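Local coordinates for chorismatase (Streptomyces hygroscopicus, PDB 4BPS), which hydrolyses chorismate to pyruvate and a dihydroxycyclohexadiene carboxylic acid, a step in the biosynthesis of the immunosuppressants FK506 and FK520, at residues S84-N88 against G89-A93; R311-A314 against A315-S319. One frame throughout, in Å; residues are numbered along the deposited sequence.

Interaction 1. Residues S84-N88 against G89-A93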
loop_
_atom_site.group_PDB
_atom_site.type_symbol
_atom_site.label_atom_id
_atom_site.label_comp_id
_atom_site.label_asym_id
_atom_site.label_seq_id
_atom_site.Cartn_x
_atom_site.Cartn_y
_atom_site.Cartn_z
ATOM N N SER A 84 -6.805 -19.976 7.758
ATOM C CA SER A 84 -7.418 -18.908 6.979
ATOM C C SER A 84 -8.881 -18.808 7.360
ATOM O O SER A 84 -9.448 -19.762 7.920
ATOM C CB SER A 84 -7.297 -19.236 5.499
ATOM O OG SER A 84 -5.948 -19.416 5.180
ATOM N N GLY A 85 -9.511 -17.687 7.038
ATOM C CA GLY A 85 -10.926 -17.525 7.312
ATOM C C GLY A 85 -11.468 -16.255 6.717
ATOM O O GLY A 85 -10.754 -15.541 6.017
HETATM N N MSE A 86 -12.749 -16.022 6.967
HETATM C CA MSE A 86 -13.408 -14.793 6.566
HETATM C C MSE A 86 -14.229 -14.285 7.746
HETATM O O MSE A 86 -15.019 -15.044 8.326
HETATM C CB MSE A 86 -14.312 -15.044 5.370
HETATM C CG MSE A 86 -13.620 -15.096 4.009
HETATM SE SE MSE A 86 -14.693 -14.429 2.477
HETATM C CE MSE A 86 -16.191 -13.686 3.469
ATOM N N ASP A 87 -14.054 -13.014 8.099
ATOM C CA ASP A 87 -14.786 -12.405 9.197
ATOM C C ASP A 87 -15.104 -10.981 8.808
ATOM O O ASP A 87 -14.207 -10.239 8.432
ATOM C CB ASP A 87 -13.931 -12.386 10.459
ATOM C CG ASP A 87 -13.774 -13.758 11.067
ATOM O OD1 ASP A 87 -14.697 -14.161 11.812
ATOM O OD2 ASP A 87 -12.754 -14.430 10.797
ATOM N N ASN A 88 -16.377 -10.600 8.906
ATOM C CA ASN A 88 -16.787 -9.224 8.643
ATOM C C ASN A 88 -16.334 -8.722 7.276
ATOM O O ASN A 88 -15.966 -7.551 7.139
ATOM C CB ASN A 88 -16.247 -8.298 9.749
ATOM C CG ASN A 88 -16.889 -8.568 11.087
ATOM O OD1 ASN A 88 -18.119 -8.646 11.189
ATOM N ND2 ASN A 88 -16.072 -8.713 12.121
ATOM N N GLY A 89 -16.369 -9.603 6.269
ATOM C CA GLY A 89 -15.967 -9.252 4.916
ATOM C C GLY A 89 -14.483 -9.358 4.654
ATOM O O GLY A 89 -14.061 -9.181 3.529
ATOM N N ILE A 90 -13.688 -9.599 5.697
ATOM C CA ILE A 90 -12.238 -9.678 5.552
ATOM C C ILE A 90 -11.853 -11.129 5.317
ATOM O O ILE A 90 -12.096 -11.981 6.194
ATOM C CB ILE A 90 -11.516 -9.168 6.820
ATOM C CG1 ILE A 90 -11.980 -7.760 7.232
ATOM C CG2 ILE A 90 -9.998 -9.208 6.599
ATOM C CD1 ILE A 90 -11.559 -7.373 8.662
ATOM N N ALA A 91 -11.237 -11.413 4.168
ATOM C CA ALA A 91 -10.615 -12.710 3.957
ATOM C C ALA A 91 -9.187 -12.623 4.439
ATOM O O ALA A 91 -8.482 -11.678 4.086
ATOM C CB ALA A 91 -10.680 -13.121 2.495
ATOM N N TRP A 92 -8.754 -13.597 5.237
ATOM C CA TRP A 92 -7.436 -13.553 5.841
ATOM C C TRP A 92 -6.767 -14.912 5.853
ATOM O O TRP A 92 -7.419 -15.959 5.823
ATOM C CB TRP A 92 -7.533 -12.984 7.266
ATOM C CG TRP A 92 -8.496 -13.704 8.181
ATOM C CD1 TRP A 92 -9.818 -13.396 8.394
ATOM C CD2 TRP A 92 -8.229 -14.868 8.978
ATOM N NE1 TRP A 92 -10.382 -14.279 9.273
ATOM C CE2 TRP A 92 -9.422 -15.180 9.661
ATOM C CE3 TRP A 92 -7.088 -15.661 9.195
ATOM C CZ2 TRP A 92 -9.527 -16.267 10.525
ATOM C CZ3 TRP A 92 -7.194 -16.742 10.086
ATOM C CH2 TRP A 92 -8.408 -17.035 10.724
ATOM N N ALA A 93 -5.439 -14.859 5.897
ATOM C CA ALA A 93 -4.605 -16.038 6.110
ATOM C C ALA A 93 -3.510 -15.639 7.077
ATOM O O ALA A 93 -2.985 -14.517 6.991
ATOM C CB ALA A 93 -3.981 -16.517 4.797
#
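Trp-92 lies flat against Gly-85 in a beta hairpin with a two-residue loop, strands 84-87 and 90-93 being joined by a type I' turn from Asp-87 to Ile-90. The tight part is on the face that carries Trp-92, Asp-87 and Ile-90. Chi1 of 55° sets CG of Trp-92 between its own backbone N and carbonyl carbon, which swings the indole back across the neighbouring strand. Gly-85 CA then sits 4.0 Å from the centroid of the five-membered ring, a CH-pi contact over the face; having no side chain, glycine lets the indole lie directly on the backbone, with Gly-85 N over the ring. Helix 112-129 packs on Trp-92 and Ile-90 through Leu-125. The backbone pairs Gly-85 with Trp-92 and Asp-87 with Ile-90 are hydrogen-bonded in both directions.

The turn is the looser end: Asn-88 and Gly-89 are exposed, and both have positive phi, which asparagine tolerates well and glycine best. On the other face Met-86, a selenomethionine here, is also exposed, while the small Ala-91 is buried against Leu-53 and Pro-58. Back on the packed face, at the indole edge, Asp-87 takes the ring N-H: Trp-92 NE1 lies 2.8 Å from Asp-87 OD2, which accepts through its anti lone pair, with carboxylate and ring planes only 16° apart.

Interaction 2. Residues R311-A314 against A315-S319; sequences RVCA and ARLSS
The backbone of residues 311-317 carries the C-terminal part of helix 306-314 into an extended chain, psi changing from -31° at Arg-316 to 161° at Leu-317. Cys-313 O receives two N-H groups: Leu-317 N at 2.8 Å, almost straight, and Arg-316 N at 3.0 Å from Cys-313 O, standing well above the carbonyl plane. The side chain of Leu-317 follows its own N-H to the same residue, and its branched apolar end brings CD1 to 3.8 Å from Cys-313 CB. Both side chains are buried. Where the helix runs out toward strand 323-327, the i+4 pattern persists from Arg-311 O, which accepts from Ala-315 N at 3.2 Å, and from Cys-313 O; Val-312 O has a weak bond from Ala-315 N. A water donates to Ala-314 O at 2.7 Å and also to Leu-317 O, joining the two carbonyls. Ala-314 and Ala-315 are exposed, their short methyls fitting a surface turn. Arg-316 runs toward helix 259-274: its aliphatic part touches Leu-267, its chain bends at chi3 (65°), and NH1 and NH2 form salt bridges with Glu-264 and Asp-268. The small Cys-313 fits beside that helix, where Cys-263 touches both it and Val-312.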
loop_
_atom_site.group_PDB
_atom_site.type_symbol
_atom_site.label_atom_id
_atom_site.label_comp_id
_atom_site.label_asym_id
_atom_site.label_seq_id
_atom_site.Cartn_x
_atom_site.Cartn_y
_atom_site.Cartn_z
ATOM N N ARG A 311 10.729 5.418 -18.532
ATOM C CA ARG A 311 12.110 5.731 -18.874
ATOM C C ARG A 311 12.841 6.420 -17.716
ATOM O O ARG A 311 14.015 6.123 -17.457
ATOM C CB ARG A 311 12.181 6.567 -20.169
ATOM C CG ARG A 311 11.721 5.779 -21.408
ATOM C CD ARG A 311 12.013 6.471 -22.748
ATOM N NE ARG A 311 11.894 7.925 -22.685
ATOM C CZ ARG A 311 10.802 8.612 -23.014
ATOM N NH1 ARG A 311 9.713 7.976 -23.433
ATOM N NH2 ARG A 311 10.800 9.942 -22.921
ATOM N N VAL A 312 12.169 7.323 -17.008
ATOM C CA VAL A 312 12.765 7.947 -15.846
ATOM C C VAL A 312 13.107 6.907 -14.799
ATOM O O VAL A 312 14.206 6.929 -14.215
ATOM C CB VAL A 312 11.818 9.017 -15.246
ATOM C CG1 VAL A 312 12.341 9.507 -13.907
ATOM C CG2 VAL A 312 11.628 10.190 -16.207
ATOM N N CYS A 313 12.177 5.995 -14.554
ATOM C CA CYS A 313 12.403 4.976 -13.556
ATOM C C CYS A 313 13.528 4.037 -13.981
ATOM O O CYS A 313 14.346 3.655 -13.155
ATOM C CB CYS A 313 11.121 4.190 -13.281
ATOM S SG CYS A 313 9.874 5.148 -12.363
ATOM N N ALA A 314 13.559 3.645 -15.251
ATOM C CA ALA A 314 14.568 2.721 -15.745
ATOM C C ALA A 314 15.983 3.299 -15.622
ATOM O O ALA A 314 16.958 2.547 -15.561
ATOM C CB ALA A 314 14.286 2.343 -17.178
ATOM N N ALA A 315 16.121 4.623 -15.597
ATOM C CA ALA A 315 17.425 5.221 -15.440
ATOM C C ALA A 315 17.921 5.177 -13.998
ATOM O O ALA A 315 19.106 5.418 -13.761
ATOM C CB ALA A 315 17.393 6.679 -15.925
ATOM N N ARG A 316 17.022 4.933 -13.038
ATOM C CA ARG A 316 17.434 4.938 -11.636
ATOM C C ARG A 316 17.248 3.615 -10.909
ATOM O O ARG A 316 18.027 3.318 -10.006
ATOM C CB ARG A 316 16.724 6.062 -10.887
ATOM C CG ARG A 316 17.213 7.446 -11.397
ATOM C CD ARG A 316 16.542 8.635 -10.741
ATOM N NE ARG A 316 16.851 8.727 -9.319
ATOM C CZ ARG A 316 16.362 9.674 -8.526
ATOM N NH1 ARG A 316 15.500 10.581 -9.013
ATOM N NH2 ARG A 316 16.674 9.676 -7.240
ATOM N N LEU A 317 16.234 2.827 -11.286
ATOM C CA LEU A 317 15.969 1.551 -10.627
ATOM C C LEU A 317 16.886 0.456 -11.173
ATOM O O LEU A 317 17.451 0.592 -12.257
ATOM C CB LEU A 317 14.503 1.141 -10.828
ATOM C CG LEU A 317 13.485 2.125 -10.255
ATOM C CD1 LEU A 317 12.086 1.656 -10.592
ATOM C CD2 LEU A 317 13.663 2.349 -8.746
ATOM N N SER A 318 17.040 -0.633 -10.432
ATOM C CA SER A 318 17.868 -1.716 -10.924
ATOM C C SER A 318 17.208 -2.382 -12.118
ATOM O O SER A 318 15.973 -2.556 -12.132
ATOM C CB SER A 318 18.083 -2.742 -9.825
ATOM O OG SER A 318 18.751 -3.896 -10.344
ATOM N N SER A 319 18.023 -2.819 -13.078
ATOM C CA SER A 319 17.473 -3.502 -14.246
ATOM C C SER A 319 16.831 -4.841 -13.881
ATOM O O SER A 319 16.003 -5.364 -14.639
ATOM C CB SER A 319 18.549 -3.740 -15.297
ATOM O OG SER A 319 19.498 -4.698 -14.866
HETATM O O HOH W 1 17.216 -0.027 -14.953
#

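In the fold
From the N terminus, the chain first builds the sheet containing strands 52-54 and 57-62, then reaches interaction 1, where strand 83-87 turns back at once into 90-94. This hairpin begins the six-strand sheet, with 83-87 at its outer edge and 90-94 paired to 98-105. Over two hundred residues later, interaction 2 closes the short turn after helix 306-314, which packs on helix 259-274, and leads toward strand 323-327 in another sheet. The two contacts are in series, neither nesting nor crossing. The centres of interactions 1 and 2 are about 38 Å apart, on opposite sides of the chain's centre, and the two do not touch.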